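Local coordinates for sugar phosphate isomerase/epimerase (Parabacteroides distasonis, PDB 3L23), which probably acts as a metal-dependent sugar phosphate isomerase or epimerase, holding a magnesium ion in a xylose isomerase-like TIM barrel, at residues F96-E101 with L125-M130; P131-T134 with E138-L141; D144-A149 with T160-H165; K204-S209 with P235-V240. All blocks are in the same frame, centred on the assembly; numbering follows the deposited sequence. Where two conformers were deposited one is given.

The four contacts run from the barrel wall to its outer loops. Contact 3 is wholly buried and purely aromatic and aliphatic, and its strand also carries a magnesium ligand. Contacts 1, 2 and 4 are partly buried, with exposed residues taking part in 2 and 4. Contact 1 uses the neighbouring strand 124-127 and mixes an amide-phenol hydrogen bond with an apolar touch at the strand's end. Contact 2 fastens the loop ahead of helix 136-155 to its first turn, where a carboxylate gathers backbone and hydroxyl donors; later turns serve contact 3. Contact 4 ties the loop after helix 198-205 to the start of strand 238-243 through an arginine and waters, and meets contact 3 where Asn147 OD1 accepts from Asp207 N.

Contact 1: F96-E101 with L125-M130; sequences FKYSKE and LIQPMM
With a chi1 of 177° Gln127 turns its CG away from the backbone N and runs extended toward Tyr98, whose chi1 of -78° sets the ring beside its own N and directs the hydroxyl at the amide. The bond, Gln127 NE2 to Tyr98 OH at 3.2 Å, is moderately bent, and the hydroxyl lies tilted from the amide plane. The other N-H of Gln127 NE2 does better: it reaches the backbone O of Met129 at 3.0 Å, in the amide plane and almost straight. With two acceptors on NE2, the amide is held against rotation. A water completes the ring of polar atoms, donating to Gln127 OE1 at 2.8 Å and lying 3.0 Å from Tyr98 OH. Glutamine suits this buried place because one planar group supplies both donor and acceptor.

Gln127 closes strand 124-127 of the TIM barrel, and the segment 128-130 beyond it enters the loop that leads to helix 136-155. Phe96 brings CE1 to 3.6 Å from CG of Met129, a selenomethionine, the two side chains crossing at a slant. The same ring edge meets the backbone O of Met130 in plane, with CD1 3.6 Å away, so the slightly positive ring hydrogens face a carbonyl. The Tyr98 ring is packed by Ile106 of helix 103-119 and Val142 of helix 136-155, and the nearest side-chain atom of Met129 is about 9 Å from the magnesium ion.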
# COMPACT_ATOMS: atom_id res chain seq x y z
N PHE A 96 -5.47 -12.26 -10.97
CA PHE A 96 -4.86 -11.20 -11.76
C PHE A 96 -5.67 -10.83 -12.98
O PHE A 96 -5.66 -9.67 -13.39
CB PHE A 96 -3.46 -11.61 -12.27
CG PHE A 96 -2.39 -11.45 -11.27
CD1 PHE A 96 -1.81 -10.19 -11.04
CD2 PHE A 96 -1.92 -12.54 -10.55
CE1 PHE A 96 -0.80 -10.03 -10.12
CE2 PHE A 96 -0.90 -12.37 -9.61
CZ PHE A 96 -0.35 -11.12 -9.39
N LYS A 97 -6.32 -11.80 -13.59
CA LYS A 97 -7.07 -11.56 -14.81
C LYS A 97 -8.50 -11.25 -14.42
O LYS A 97 -9.26 -12.15 -14.07
CB LYS A 97 -7.01 -12.74 -15.77
CG LYS A 97 -7.72 -12.43 -17.07
N TYR A 98 -8.86 -9.99 -14.49
CA TYR A 98 -10.18 -9.57 -14.09
C TYR A 98 -11.08 -9.83 -15.29
O TYR A 98 -10.67 -9.81 -16.46
CB TYR A 98 -10.16 -8.11 -13.62
CG TYR A 98 -9.63 -7.88 -12.23
CD1 TYR A 98 -8.81 -8.84 -11.58
CD2 TYR A 98 -9.92 -6.70 -11.55
CE1 TYR A 98 -8.31 -8.58 -10.30
CE2 TYR A 98 -9.44 -6.45 -10.30
CZ TYR A 98 -8.64 -7.40 -9.67
OH TYR A 98 -8.15 -7.18 -8.42
N SER A 99 -12.31 -10.17 -14.99
CA SER A 99 -13.29 -10.43 -16.01
C SER A 99 -14.64 -10.30 -15.37
O SER A 99 -14.74 -10.28 -14.15
CB SER A 99 -13.18 -11.86 -16.58
OG SER A 99 -13.44 -12.82 -15.56
N LYS A 100 -15.68 -10.24 -16.19
CA LYS A 100 -17.03 -10.18 -15.65
C LYS A 100 -17.30 -11.47 -14.88
O LYS A 100 -17.86 -11.44 -13.79
CB LYS A 100 -18.04 -9.93 -16.78
CG LYS A 100 -17.87 -8.50 -17.35
CD LYS A 100 -18.93 -8.09 -18.38
CE LYS A 100 -18.70 -8.74 -19.70
NZ LYS A 100 -19.70 -8.36 -20.73
N GLU A 101 -16.84 -12.59 -15.43
CA GLU A 101 -17.02 -13.90 -14.82
C GLU A 101 -16.45 -14.07 -13.41
O GLU A 101 -17.10 -14.74 -12.59
CB GLU A 101 -16.41 -15.00 -15.71
CG GLU A 101 -17.17 -15.23 -17.02
N LEU A 125 -8.15 -0.07 3.97
CA LEU A 125 -8.01 -1.40 3.36
C LEU A 125 -7.58 -1.14 1.91
O LEU A 125 -8.29 -0.46 1.15
CB LEU A 125 -9.33 -2.17 3.43
CG LEU A 125 -9.25 -3.64 3.04
CD1 LEU A 125 -8.25 -4.42 3.87
CD2 LEU A 125 -10.66 -4.30 3.09
N ILE A 126 -6.40 -1.66 1.55
CA ILE A 126 -5.70 -1.25 0.32
C ILE A 126 -5.21 -2.46 -0.48
O ILE A 126 -4.66 -3.40 0.08
CB ILE A 126 -4.50 -0.34 0.67
CG1 ILE A 126 -4.98 0.98 1.30
CG2 ILE A 126 -3.63 -0.06 -0.56
CD1 ILE A 126 -3.94 1.93 1.91
N GLN A 127 -5.47 -2.44 -1.79
CA GLN A 127 -4.95 -3.42 -2.75
C GLN A 127 -3.63 -2.88 -3.31
O GLN A 127 -3.62 -1.78 -3.87
CB GLN A 127 -5.91 -3.66 -3.89
CG GLN A 127 -5.34 -4.61 -4.92
CD GLN A 127 -6.35 -5.00 -5.93
OE1 GLN A 127 -7.56 -5.07 -5.62
NE2 GLN A 127 -5.89 -5.28 -7.16
N PRO A 128 -2.52 -3.60 -3.11
CA PRO A 128 -1.19 -3.12 -3.59
C PRO A 128 -0.65 -3.67 -4.88
O PRO A 128 0.37 -3.17 -5.35
CB PRO A 128 -0.28 -3.54 -2.45
CG PRO A 128 -0.84 -4.89 -2.08
CD PRO A 128 -2.35 -4.79 -2.24
N MSE A 129 -1.28 -4.68 -5.49
CA MSE A 129 -0.79 -5.28 -6.72
C MSE A 129 -1.73 -5.01 -7.90
O MSE A 129 -2.92 -5.15 -7.78
CB MSE A 129 -0.60 -6.80 -6.58
CG MSE A 129 0.10 -7.48 -7.78
SE MSE A 129 1.99 -6.72 -8.04
CE MSE A 129 2.35 -6.72 -6.28
N MSE A 130 -1.16 -4.63 -9.04
CA MSE A 130 -1.93 -4.34 -10.23
C MSE A 130 -2.46 -5.61 -10.89
O MSE A 130 -1.70 -6.59 -11.09
CB MSE A 130 -1.06 -3.58 -11.26
CG MSE A 130 -1.88 -2.85 -12.29
SE MSE A 130 -0.79 -2.03 -13.68
CE MSE A 130 -0.35 -3.46 -14.62
O HOH W 1 -10.13 -5.80 -6.59

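Contact 2: P131-T134 with E138-L141; sequences PTIT and EAKL
Two hydrogen bonds from Thr134 converge on a single carboxylate oxygen, OE1 of Glu138. The backbone N of Thr134 donates at 2.7 Å and meets OE1 nearly in line with its C-O bond. The hydroxyl of the same residue donates as well, Thr134 OG1 lying 2.9 Å from Glu138 OE1 and approaching from above the carboxylate plane. OG1 can do this because chi1 of 64° sets it between the backbone N and the carbonyl carbon, close to the N-H it works beside. Glu138 answers from the first turn of the helix with a side chain extended beyond CG, long enough to span back to the loop; glutamate therefore suits the place by both reach and charge. Shortened to an alanine, Glu138 would no longer span to the loop, and the N-H and hydroxyl of Thr134 would probably lose their shared acceptor.

The apolar part is made by Ile133. It points CG2 at Ala139, 3.7 Å from its CB, and the small alanine lets the branched side chain come close to the helix backbone: Ile133 CG2 is 3.8 Å from Ala139 N.

This is the local clasp by which the loop after strand 124-127 folds onto the start of helix 136-155, where Thr135 OG1 also bonds Glu138 N. Ile133 packs on Ile198 and Met202, and Ala139 on Leu201, joining the corner to helix 198-205.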
# COMPACT_ATOMS: atom_id res chain seq x y z
N PRO A 131 -3.79 -5.64 -11.23
CA PRO A 131 -4.27 -6.71 -12.10
C PRO A 131 -3.62 -6.65 -13.48
O PRO A 131 -2.92 -5.70 -13.82
CB PRO A 131 -5.79 -6.45 -12.22
CG PRO A 131 -6.13 -5.51 -11.17
CD PRO A 131 -4.88 -4.73 -10.82
N THR A 132 -3.83 -7.69 -14.24
CA THR A 132 -3.38 -7.67 -15.62
C THR A 132 -4.11 -6.58 -16.41
O THR A 132 -5.34 -6.64 -16.55
CB THR A 132 -3.68 -9.02 -16.28
OG1 THR A 132 -2.98 -10.05 -15.57
CG2 THR A 132 -3.25 -9.04 -17.75
N ILE A 133 -3.35 -5.60 -16.93
CA ILE A 133 -3.90 -4.52 -17.75
C ILE A 133 -2.96 -4.27 -18.95
O ILE A 133 -1.80 -3.84 -18.74
CB ILE A 133 -4.06 -3.21 -16.98
CG1 ILE A 133 -4.99 -3.39 -15.75
CG2 ILE A 133 -4.57 -2.12 -17.92
CD1 ILE A 133 -4.99 -2.23 -14.73
N THR A 134 -3.43 -4.57 -20.15
CA THR A 134 -2.67 -4.32 -21.39
C THR A 134 -3.39 -3.45 -22.42
O THR A 134 -2.81 -3.12 -23.48
CB THR A 134 -2.27 -5.64 -22.05
OG1 THR A 134 -3.43 -6.35 -22.46
CG2 THR A 134 -1.48 -6.50 -21.08
N GLU A 138 -9.34 -3.23 -20.74
CA GLU A 138 -9.01 -3.94 -19.52
C GLU A 138 -8.91 -2.96 -18.36
O GLU A 138 -9.36 -3.26 -17.26
CB GLU A 138 -7.68 -4.75 -19.65
CG GLU A 138 -7.88 -5.98 -20.48
CD GLU A 138 -6.61 -6.68 -20.91
OE1 GLU A 138 -5.51 -6.29 -20.48
OE2 GLU A 138 -6.74 -7.67 -21.69
N ALA A 139 -8.31 -1.80 -18.59
CA ALA A 139 -8.21 -0.83 -17.53
C ALA A 139 -9.58 -0.36 -17.07
O ALA A 139 -9.83 -0.18 -15.86
CB ALA A 139 -7.33 0.38 -17.95
N LYS A 140 -10.47 -0.12 -18.04
CA LYS A 140 -11.84 0.28 -17.72
C LYS A 140 -12.51 -0.70 -16.78
O LYS A 140 -13.03 -0.30 -15.74
CB LYS A 140 -12.67 0.39 -18.99
CG LYS A 140 -12.33 1.53 -19.91
CD LYS A 140 -13.24 1.51 -21.10
CE LYS A 140 -12.81 2.44 -22.20
NZ LYS A 140 -13.73 2.27 -23.36
N LEU A 141 -12.49 -1.97 -17.14
CA LEU A 141 -13.12 -3.02 -16.34
C LEU A 141 -12.50 -3.11 -14.97
O LEU A 141 -13.22 -3.26 -13.97
CB LEU A 141 -13.05 -4.39 -17.07
CG LEU A 141 -13.75 -5.55 -16.35
CD1 LEU A 141 -15.26 -5.29 -16.17
CD2 LEU A 141 -13.55 -6.83 -17.10

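Contact 3: D144-A149 with T160-H165; sequences DIFNQA and TGFGYH. With MG (magnesium ion), chain B.
Phe146 of helix 136-155 lies over Phe162 of strand 162-165, packing the helix of a beta-alpha-beta unit against the second of its strands in the TIM barrel. The axes of the short helix and strand segments approach to 8.5 Å, with 135° between their N-to-C directions, and the aromatic rings fill the space between them. The two phenylalanines form an offset stack, centroids 4.5 Å apart and planes inclined by 27°. The overlap is partial: the outer end of the Phe162 ring, CE2 and CZ, slides beneath one face of Phe146, with Phe162 CZ 3.4 Å from Phe146 CD1. Phe146 CB in turn sits off-centre over the Phe162 ring in a CH-pi contact.

On the strand, Phe162 and Tyr164 alternate with Gly163 and both extend toward the helix, making a shallow cleft into which the far end of Phe146 fits. Its CE2 comes within 3.6 Å of Tyr164 CD1, those two rings meeting obliquely, while the Tyr164 hydroxyl bonds Glu170. One turn along the helix Ala149 is small enough to let the strand approach, its CB 3.8 Å from Phe162 CD1. Were Phe146 a leucine, the face of Phe162 would probably lose its stacking ring and a gap would open beside Tyr164.

Alternation along the strand turns the next side chain, His165, to the other side of the sheet. There it joins Asp216, His242, Glu275 and two waters round the magnesium ion, its NE2 binding the metal at 2.2 Å while ND1 is fixed by the backbone O of Pro128.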
# COMPACT_ATOMS: atom_id res chain seq x y z
N ASP A 144 -14.03 -0.30 -12.91
CA ASP A 144 -15.38 -0.60 -12.50
C ASP A 144 -15.39 -1.57 -11.32
O ASP A 144 -16.21 -1.45 -10.41
CB ASP A 144 -16.13 -1.25 -13.66
CG ASP A 144 -16.38 -0.30 -14.81
OD1 ASP A 144 -16.43 0.92 -14.56
OD2 ASP A 144 -16.62 -0.78 -15.94
N ILE A 145 -14.47 -2.54 -11.34
CA ILE A 145 -14.37 -3.53 -10.28
C ILE A 145 -13.91 -2.82 -8.99
O ILE A 145 -14.43 -3.09 -7.90
CB ILE A 145 -13.47 -4.76 -10.72
CG1 ILE A 145 -14.24 -5.61 -11.74
CG2 ILE A 145 -12.97 -5.59 -9.53
CD1 ILE A 145 -13.38 -6.61 -12.57
N PHE A 146 -12.95 -1.91 -9.08
CA PHE A 146 -12.50 -1.16 -7.91
C PHE A 146 -13.67 -0.34 -7.30
O PHE A 146 -13.84 -0.27 -6.06
CB PHE A 146 -11.36 -0.21 -8.26
CG PHE A 146 -10.01 -0.89 -8.57
CD1 PHE A 146 -9.78 -2.25 -8.37
CD2 PHE A 146 -8.94 -0.10 -8.99
CE1 PHE A 146 -8.52 -2.82 -8.67
CE2 PHE A 146 -7.69 -0.66 -9.26
CZ PHE A 146 -7.49 -2.00 -9.09
N ASN A 147 -14.45 0.30 -8.17
CA ASN A 147 -15.60 1.10 -7.72
C ASN A 147 -16.58 0.19 -6.96
O ASN A 147 -17.07 0.55 -5.90
CB ASN A 147 -16.34 1.78 -8.88
CG ASN A 147 -15.63 2.98 -9.43
OD1 ASN A 147 -14.81 3.62 -8.75
ND2 ASN A 147 -15.94 3.33 -10.67
N GLN A 148 -16.86 -0.99 -7.50
CA GLN A 148 -17.81 -1.91 -6.85
C GLN A 148 -17.21 -2.48 -5.57
O GLN A 148 -17.94 -2.67 -4.59
CB GLN A 148 -18.22 -3.05 -7.76
CG GLN A 148 -19.35 -3.85 -7.14
CD GLN A 148 -19.87 -4.99 -8.00
OE1 GLN A 148 -19.33 -5.28 -9.07
NE2 GLN A 148 -20.91 -5.65 -7.51
N ALA A 149 -15.90 -2.75 -5.55
CA ALA A 149 -15.21 -3.23 -4.33
C ALA A 149 -15.41 -2.24 -3.20
O ALA A 149 -15.66 -2.63 -2.07
CB ALA A 149 -13.69 -3.48 -4.57
N THR A 160 -13.72 4.49 4.50
CA THR A 160 -12.78 4.96 3.46
C THR A 160 -12.91 4.28 2.09
O THR A 160 -12.40 4.79 1.10
CB THR A 160 -11.32 4.84 3.92
OG1 THR A 160 -11.06 3.50 4.38
CG2 THR A 160 -11.02 5.85 5.03
N GLY A 161 -13.60 3.15 2.03
CA GLY A 161 -13.80 2.45 0.77
C GLY A 161 -12.57 1.67 0.30
O GLY A 161 -11.92 0.98 1.10
N PHE A 162 -12.25 1.82 -0.98
CA PHE A 162 -11.20 1.06 -1.65
C PHE A 162 -9.96 1.92 -1.86
O PHE A 162 -10.03 2.98 -2.50
CB PHE A 162 -11.70 0.52 -3.01
CG PHE A 162 -10.68 -0.26 -3.77
CD1 PHE A 162 -10.52 -1.63 -3.56
CD2 PHE A 162 -9.86 0.36 -4.68
CE1 PHE A 162 -9.58 -2.36 -4.28
CE2 PHE A 162 -8.89 -0.39 -5.39
CZ PHE A 162 -8.76 -1.73 -5.17
N GLY A 163 -8.82 1.49 -1.30
CA GLY A 163 -7.56 2.16 -1.56
C GLY A 163 -6.70 1.36 -2.51
O GLY A 163 -6.71 0.12 -2.46
N TYR A 164 -5.90 2.06 -3.31
CA TYR A 164 -5.02 1.42 -4.29
C TYR A 164 -3.57 1.90 -4.15
O TYR A 164 -3.32 3.11 -4.20
CB TYR A 164 -5.50 1.69 -5.74
CG TYR A 164 -4.69 0.89 -6.75
CD1 TYR A 164 -4.93 -0.45 -6.96
CD2 TYR A 164 -3.59 1.47 -7.39
CE1 TYR A 164 -4.14 -1.19 -7.83
CE2 TYR A 164 -2.81 0.74 -8.26
CZ TYR A 164 -3.10 -0.58 -8.46
OH TYR A 164 -2.34 -1.33 -9.33
N HIS A 165 -2.65 0.94 -4.02
CA HIS A 165 -1.19 1.18 -3.93
C HIS A 165 -0.52 0.74 -5.21
O HIS A 165 -0.70 -0.39 -5.71
CB HIS A 165 -0.60 0.47 -2.68
CG HIS A 165 0.89 0.25 -2.72
ND1 HIS A 165 1.48 -0.70 -3.53
CD2 HIS A 165 1.90 0.81 -2.00
CE1 HIS A 165 2.79 -0.70 -3.33
NE2 HIS A 165 3.07 0.21 -2.41
MG MG B . 5.03 0.36 -1.32
O HOH W 2 5.86 -0.96 -2.78
O HOH W 3 4.24 -1.74 -0.56

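Contact 4: K204-S209 with P235-V240; sequences KDTDPS and PDRIKV
Thr206 OG1 accepts a hydrogen bond from Arg237 NH2 at 3.0 Å and itself bonds the backbone O of Met202, tying the guanidinium to helix 198-205. The bond from Arg237 is fairly straight, and OG1 lies close to the guanidinium plane. Arginine can deliver this group because its chain curls, with chi2 and chi3 of -55° and -52°, instead of reaching straight out; NH1 also bonds the backbone O of Leu203 and NH2 that of Val211. Thr206 OG1, these two backbone O atoms and a water thus accept from the buried guanidinium.

Pro208 lies across the arginine: its CA sits above one guanidinium face, toward the rim, and CB comes to 3.6 Å from Arg237 NE. The compact, rigid proline offers an apolar surface there without competing for the N-H groups at the edge. Along that edge a water accepts from Arg237 NE at 2.9 Å and may donate to the backbone O of Pro208. A second water lies 2.9 Å from Asp236 O and takes a weak bond from Lys239 NZ.

Within the loop, Asp207 OD1 receives the backbone N of Ser209 at 2.8 Å, an Asx turn, and also Ser209 OG, both from one face of the carboxylate.

The contact joins the loop between helix 198-205 and strand 211-216 to the entry of the parallel neighbour strand 238-243, while Cys143 and Asn147 of helix 136-155 pack on Thr206.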
# COMPACT_ATOMS: atom_id res chain seq x y z
N LYS A 204 -8.72 8.67 -13.77
CA LYS A 204 -9.86 9.19 -14.54
C LYS A 204 -11.17 8.43 -14.35
O LYS A 204 -12.27 9.04 -14.31
CB LYS A 204 -9.52 9.18 -16.04
CG LYS A 204 -10.57 9.78 -16.92
CD LYS A 204 -10.11 9.96 -18.34
CE LYS A 204 -9.86 8.68 -19.07
NZ LYS A 204 -10.36 8.91 -20.48
N ASP A 205 -11.07 7.11 -14.28
CA ASP A 205 -12.23 6.23 -14.37
C ASP A 205 -12.63 5.52 -13.09
O ASP A 205 -13.50 4.66 -13.13
CB ASP A 205 -11.98 5.21 -15.47
CG ASP A 205 -12.00 5.82 -16.86
OD1 ASP A 205 -12.76 6.79 -17.08
OD2 ASP A 205 -11.28 5.33 -17.75
N THR A 206 -12.03 5.90 -11.98
CA THR A 206 -12.49 5.48 -10.65
C THR A 206 -13.21 6.69 -10.04
O THR A 206 -12.89 7.83 -10.35
CB THR A 206 -11.39 5.00 -9.74
OG1 THR A 206 -10.36 5.99 -9.63
CG2 THR A 206 -10.83 3.69 -10.27
N ASP A 207 -14.23 6.41 -9.26
CA ASP A 207 -15.13 7.42 -8.66
C ASP A 207 -14.40 7.98 -7.44
O ASP A 207 -14.12 7.22 -6.51
CB ASP A 207 -16.43 6.73 -8.28
CG ASP A 207 -17.46 7.65 -7.68
OD1 ASP A 207 -17.08 8.67 -7.05
OD2 ASP A 207 -18.68 7.33 -7.84
N PRO A 208 -14.13 9.30 -7.41
CA PRO A 208 -13.41 9.84 -6.24
C PRO A 208 -14.10 9.70 -4.90
O PRO A 208 -13.43 9.80 -3.86
CB PRO A 208 -13.26 11.33 -6.56
CG PRO A 208 -13.50 11.45 -7.99
CD PRO A 208 -14.46 10.36 -8.37
N SER A 209 -15.40 9.46 -4.90
CA SER A 209 -16.15 9.28 -3.67
C SER A 209 -16.03 7.83 -3.18
O SER A 209 -16.51 7.50 -2.11
CB SER A 209 -17.62 9.63 -3.86
OG SER A 209 -18.30 8.62 -4.62
N PRO A 235 -4.72 16.31 -5.68
CA PRO A 235 -4.73 16.41 -4.22
C PRO A 235 -5.99 15.80 -3.62
O PRO A 235 -5.99 15.45 -2.45
CB PRO A 235 -4.71 17.93 -3.97
CG PRO A 235 -5.22 18.53 -5.18
CD PRO A 235 -4.84 17.63 -6.32
N ASP A 236 -7.04 15.68 -4.41
CA ASP A 236 -8.30 15.05 -3.98
C ASP A 236 -8.28 13.51 -3.96
O ASP A 236 -9.19 12.89 -3.39
CB ASP A 236 -9.47 15.52 -4.87
CG ASP A 236 -9.25 15.26 -6.40
OD1 ASP A 236 -8.12 15.40 -6.97
OD2 ASP A 236 -10.29 14.98 -7.07
N ARG A 237 -7.29 12.90 -4.61
CA ARG A 237 -7.27 11.45 -4.81
C ARG A 237 -6.19 10.73 -4.03
O ARG A 237 -6.35 9.56 -3.69
CB ARG A 237 -7.05 11.15 -6.29
CG ARG A 237 -8.01 11.86 -7.24
CD ARG A 237 -9.48 11.59 -6.92
NE ARG A 237 -9.86 10.19 -6.80
CZ ARG A 237 -10.06 9.35 -7.81
NH1 ARG A 237 -9.89 9.72 -9.06
NH2 ARG A 237 -10.44 8.11 -7.56
N ILE A 238 -5.06 11.38 -3.79
CA ILE A 238 -3.92 10.71 -3.13
C ILE A 238 -3.97 11.04 -1.65
O ILE A 238 -3.71 12.18 -1.27
CB ILE A 238 -2.58 11.15 -3.75
CG1 ILE A 238 -2.54 10.73 -5.24
CG2 ILE A 238 -1.44 10.56 -2.90
CD1 ILE A 238 -1.50 11.48 -6.10
N LYS A 239 -4.36 10.07 -0.83
CA LYS A 239 -4.69 10.29 0.57
C LYS A 239 -3.72 9.69 1.57
O LYS A 239 -3.79 10.03 2.75
CB LYS A 239 -6.05 9.71 0.85
CG LYS A 239 -7.15 10.32 -0.01
CD LYS A 239 -7.82 11.47 0.64
CE LYS A 239 -8.99 12.02 -0.23
NZ LYS A 239 -9.95 10.95 -0.72
N VAL A 240 -2.85 8.79 1.12
CA VAL A 240 -1.87 8.11 1.98
C VAL A 240 -0.60 7.97 1.18
O VAL A 240 -0.67 7.87 -0.02
CB VAL A 240 -2.38 6.70 2.41
CG1 VAL A 240 -1.42 6.05 3.41
CG2 VAL A 240 -3.82 6.78 3.00
O HOH W 4 -10.50 9.88 -4.00
O HOH W 5 -12.01 12.43 -2.86